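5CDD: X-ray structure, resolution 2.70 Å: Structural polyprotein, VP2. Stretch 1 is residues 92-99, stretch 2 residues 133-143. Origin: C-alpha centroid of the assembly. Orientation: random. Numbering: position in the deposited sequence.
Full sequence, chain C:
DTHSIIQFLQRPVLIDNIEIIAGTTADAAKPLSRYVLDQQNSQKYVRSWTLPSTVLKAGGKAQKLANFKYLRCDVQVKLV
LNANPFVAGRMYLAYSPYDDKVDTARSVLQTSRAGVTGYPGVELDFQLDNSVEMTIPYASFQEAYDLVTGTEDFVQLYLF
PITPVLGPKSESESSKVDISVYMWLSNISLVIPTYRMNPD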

# COMPACT_ATOMS: atom_id res chain seq x y z
N TYR C 92 -37.78 10.87 52.01
CA TYR C 92 -36.98 10.28 50.94
C TYR C 92 -36.51 8.88 51.30
O TYR C 92 -35.87 8.67 52.33
N LEU C 93 -36.85 7.91 50.45
CA LEU C 93 -36.45 6.53 50.67
C LEU C 93 -35.30 6.22 49.72
O LEU C 93 -35.49 6.15 48.51
N ALA C 94 -34.10 6.03 50.27
CA ALA C 94 -32.93 5.74 49.46
C ALA C 94 -32.16 4.53 49.98
O ALA C 94 -32.32 4.15 51.14
N TYR C 95 -31.34 3.93 49.12
CA TYR C 95 -30.55 2.77 49.52
C TYR C 95 -29.07 3.03 49.23
O TYR C 95 -28.73 3.86 48.39
N SER C 96 -28.21 2.31 49.94
CA SER C 96 -26.77 2.47 49.78
C SER C 96 -26.04 1.14 49.89
O SER C 96 -25.93 0.56 50.97
N PRO C 97 -25.53 0.62 48.76
CA PRO C 97 -24.81 -0.66 48.75
C PRO C 97 -23.57 -0.63 49.65
O PRO C 97 -22.75 0.28 49.56
N TYR C 98 -23.45 -1.63 50.52
CA TYR C 98 -22.31 -1.74 51.43
C TYR C 98 -22.03 -0.42 52.15
O TYR C 98 -20.88 -0.07 52.38
N ASP C 99 -23.09 0.29 52.52
CA ASP C 99 -22.94 1.57 53.20
C ASP C 99 -22.16 1.45 54.51
O ASP C 99 -21.50 2.40 54.94
N GLU C 133 -43.28 2.71 45.25
CA GLU C 133 -42.50 1.49 45.10
C GLU C 133 -41.07 1.79 44.69
O GLU C 133 -40.77 2.86 44.16
N MET C 134 -40.18 0.83 44.94
CA MET C 134 -38.78 0.99 44.62
C MET C 134 -38.13 -0.38 44.45
O MET C 134 -38.49 -1.33 45.14
N THR C 135 -37.18 -0.47 43.53
CA THR C 135 -36.48 -1.73 43.29
C THR C 135 -35.00 -1.57 43.63
O THR C 135 -34.38 -0.57 43.29
N ILE C 136 -34.45 -2.57 44.30
CA ILE C 136 -33.04 -2.54 44.67
C ILE C 136 -32.32 -3.68 43.96
O ILE C 136 -32.32 -4.82 44.42
N PRO C 137 -31.68 -3.38 42.81
CA PRO C 137 -30.96 -4.38 42.03
C PRO C 137 -29.92 -5.11 42.88
O PRO C 137 -29.36 -4.54 43.81
N TYR C 138 -29.67 -6.38 42.56
CA TYR C 138 -28.68 -7.17 43.28
C TYR C 138 -27.46 -6.27 43.41
O TYR C 138 -26.79 -5.97 42.42
N ALA C 139 -27.17 -5.83 44.63
CA ALA C 139 -26.05 -4.93 44.87
C ALA C 139 -24.79 -5.54 45.46
O ALA C 139 -23.90 -4.82 45.90
N SER C 140 -24.70 -6.87 45.48
CA SER C 140 -23.52 -7.53 46.03
C SER C 140 -22.42 -7.54 44.98
O SER C 140 -22.70 -7.51 43.78
N PHE C 141 -21.17 -7.55 45.43
CA PHE C 141 -20.04 -7.59 44.51
C PHE C 141 -19.64 -9.04 44.30
O PHE C 141 -18.77 -9.36 43.49
N GLN C 142 -20.31 -9.93 45.03
CA GLN C 142 -20.07 -11.36 44.93
C GLN C 142 -21.07 -11.97 43.96
O GLN C 142 -22.12 -11.39 43.70
N GLU C 143 -20.73 -13.14 43.43
CA GLU C 143 -21.60 -13.81 42.47
C GLU C 143 -22.94 -14.22 43.08
O GLU C 143 -23.92 -14.42 42.36

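When two strands run side by side but too far apart to share backbone hydrogen bonds, side chains must fill the space between them. VP2 offers a worked example. The strands 92-97 and 133-136 point almost the same way, 4° apart, yet their axes come no nearer than 8.9 Å, and the contact buries 477 Å² in total. Alternation along the first strand decides who takes part: Leu93, Tyr95 and Pro97 point toward the second stretch, whereas Ala94 and Ser96 point away. On the other strand Met134 points toward the first, between Glu133 and Thr135, which point away.

Met134 is the first filler. With chi1 and chi2 both t and chi3 p, its chain reaches across extended before turning at the sulfur. Met134 SD lies 3.7 Å from Leu93 O and 4.2 Å from Leu93 CG; the leucine side chain is in the t, p rotamer. The terminal methyl then meets the edge of the Tyr95 ring, Met134 CE being 4.0 Å from Tyr95 CD2.

Tyr95, chi1 p, is the broad slab of the interface. Ile136, with chi1 m and chi2 t, leaves its backbone sideways, but its CG2 sits 4.2 Å from the centroid of the Tyr95 ring and only 7° off the normal, a CH-pi contact that sets a methyl over one face. Ile136 CG1 adds a contact of 3.8 Å to Tyr95 CD2. At the far end of the slab, Tyr95 OH lies 3.8 Å from Pro137 CD; this hydroxyl finds its hydrogen bond elsewhere in the structure.

Where the first strand ends and the second has already given way to loop, the backbones draw closer, the CA atoms of Pro97 and Ala139 being 5.9 Å apart. The small methyl of Ala139 meets the proline ring, Ala139 CB to Pro97 CG at 3.9 Å.

Tyr98 closes the far end with a polar tip. Its m rotamer carries the ring past Ala139, Tyr98 CE2 reaching 3.2 Å from Ala139 O, and delivers the hydroxyl to the loop. There Tyr98 OH accepts hydrogen bonds from Phe141 N at 3.0 Å and from Ser140 OG at 2.9 Å. Ser140, chi1 t, in turn accepts at OG from Gln142 N, 3.2 Å away, so the serine links the tyrosine to the loop's own backbone. The Phe141 side chain, chi1 p, starts sideways but ends nearer, Phe141 CD2 lying 3.2 Å from Tyr98 OH; the two rings meet obliquely, centroids 5.0 Å apart and planes at 33°.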

# COMPACT_ATOMS: atom_id res chain seq x y z
CB TYR C 92 -35.77 11.17 50.65
CG TYR C 92 -35.05 10.84 49.35
CD1 TYR C 92 -35.71 10.94 48.13
CD2 TYR C 92 -33.71 10.47 49.35
CE1 TYR C 92 -35.05 10.67 46.93
CE2 TYR C 92 -33.04 10.19 48.16
CZ TYR C 92 -33.72 10.29 46.95
OH TYR C 92 -33.06 10.03 45.77
CB LEU C 93 -37.62 5.59 50.39
CG LEU C 93 -37.37 4.09 50.63
CD1 LEU C 93 -37.14 3.83 52.11
CD2 LEU C 93 -38.56 3.29 50.13
CB ALA C 94 -32.01 6.95 49.42
CB TYR C 95 -31.03 1.51 48.79
CG TYR C 95 -30.70 1.43 47.32
CD1 TYR C 95 -29.42 1.09 46.89
CD2 TYR C 95 -31.67 1.68 46.35
CE1 TYR C 95 -29.11 0.99 45.53
CE2 TYR C 95 -31.38 1.58 44.99
CZ TYR C 95 -30.10 1.23 44.59
OH TYR C 95 -29.80 1.13 43.25
CB SER C 96 -26.24 3.44 50.85
OG SER C 96 -24.83 3.59 50.76
CB PRO C 97 -24.44 -0.83 47.28
CG PRO C 97 -25.54 -0.13 46.56
CD PRO C 97 -25.71 1.13 47.39
CB TYR C 98 -21.07 -2.16 50.65
CG TYR C 98 -21.16 -3.54 50.05
CD1 TYR C 98 -20.89 -4.67 50.82
CD2 TYR C 98 -21.55 -3.72 48.73
CE1 TYR C 98 -21.01 -5.96 50.28
CE2 TYR C 98 -21.68 -5.00 48.18
CZ TYR C 98 -21.40 -6.11 48.96
OH TYR C 98 -21.53 -7.38 48.43
CB ASP C 99 -24.31 2.18 53.49
CG ASP C 99 -24.21 3.60 54.00
OD1 ASP C 99 -23.88 4.50 53.20
OD2 ASP C 99 -24.45 3.83 55.21
CB GLU C 133 -43.14 0.56 44.07
CG GLU C 133 -44.43 -0.08 44.53
CD GLU C 133 -44.98 -1.06 43.51
OE1 GLU C 133 -45.36 -0.61 42.41
OE2 GLU C 133 -45.04 -2.27 43.82
CB MET C 134 -38.08 1.76 45.74
CG MET C 134 -36.61 1.99 45.53
SD MET C 134 -35.84 2.76 46.97
CE MET C 134 -35.36 1.30 47.89
CB THR C 135 -36.57 -2.16 41.81
OG1 THR C 135 -37.94 -2.16 41.40
CG2 THR C 135 -36.00 -3.56 41.64
CB ILE C 136 -32.85 -2.68 46.19
CG1 ILE C 136 -33.55 -1.53 46.90
CG2 ILE C 136 -31.37 -2.70 46.53
CD1 ILE C 136 -33.44 -1.59 48.41
CB PRO C 137 -30.31 -3.56 40.93
CG PRO C 137 -31.26 -2.42 40.75
CD PRO C 137 -31.59 -2.05 42.17
CB TYR C 138 -28.34 -8.42 42.47
CG TYR C 138 -27.37 -9.34 43.15
CD1 TYR C 138 -27.71 -10.01 44.32
CD2 TYR C 138 -26.09 -9.54 42.63
CE1 TYR C 138 -26.81 -10.86 44.95
CE2 TYR C 138 -25.18 -10.38 43.26
CZ TYR C 138 -25.55 -11.03 44.42
OH TYR C 138 -24.65 -11.85 45.05
CB ALA C 139 -26.51 -3.77 45.74
CB SER C 140 -23.86 -8.96 46.43
OG SER C 140 -22.74 -9.60 47.03
CB PHE C 141 -18.86 -6.78 45.07
CG PHE C 141 -18.29 -7.31 46.36
CD1 PHE C 141 -17.50 -8.45 46.37
CD2 PHE C 141 -18.53 -6.65 47.56
CE1 PHE C 141 -16.96 -8.93 47.57
CE2 PHE C 141 -17.99 -7.12 48.76
CZ PHE C 141 -17.20 -8.26 48.76
CB GLN C 142 -20.22 -12.01 46.30
CG GLN C 142 -19.25 -11.48 47.34
CD GLN C 142 -19.42 -12.15 48.68
OE1 GLN C 142 -20.47 -12.03 49.31
NE2 GLN C 142 -18.39 -12.85 49.12
CB GLU C 143 -20.90 -15.04 41.89
CG GLU C 143 -19.58 -14.73 41.18
CD GLU C 143 -19.72 -13.63 40.14
OE1 GLU C 143 -19.67 -12.44 40.52
OE2 GLU C 143 -19.87 -13.95 38.94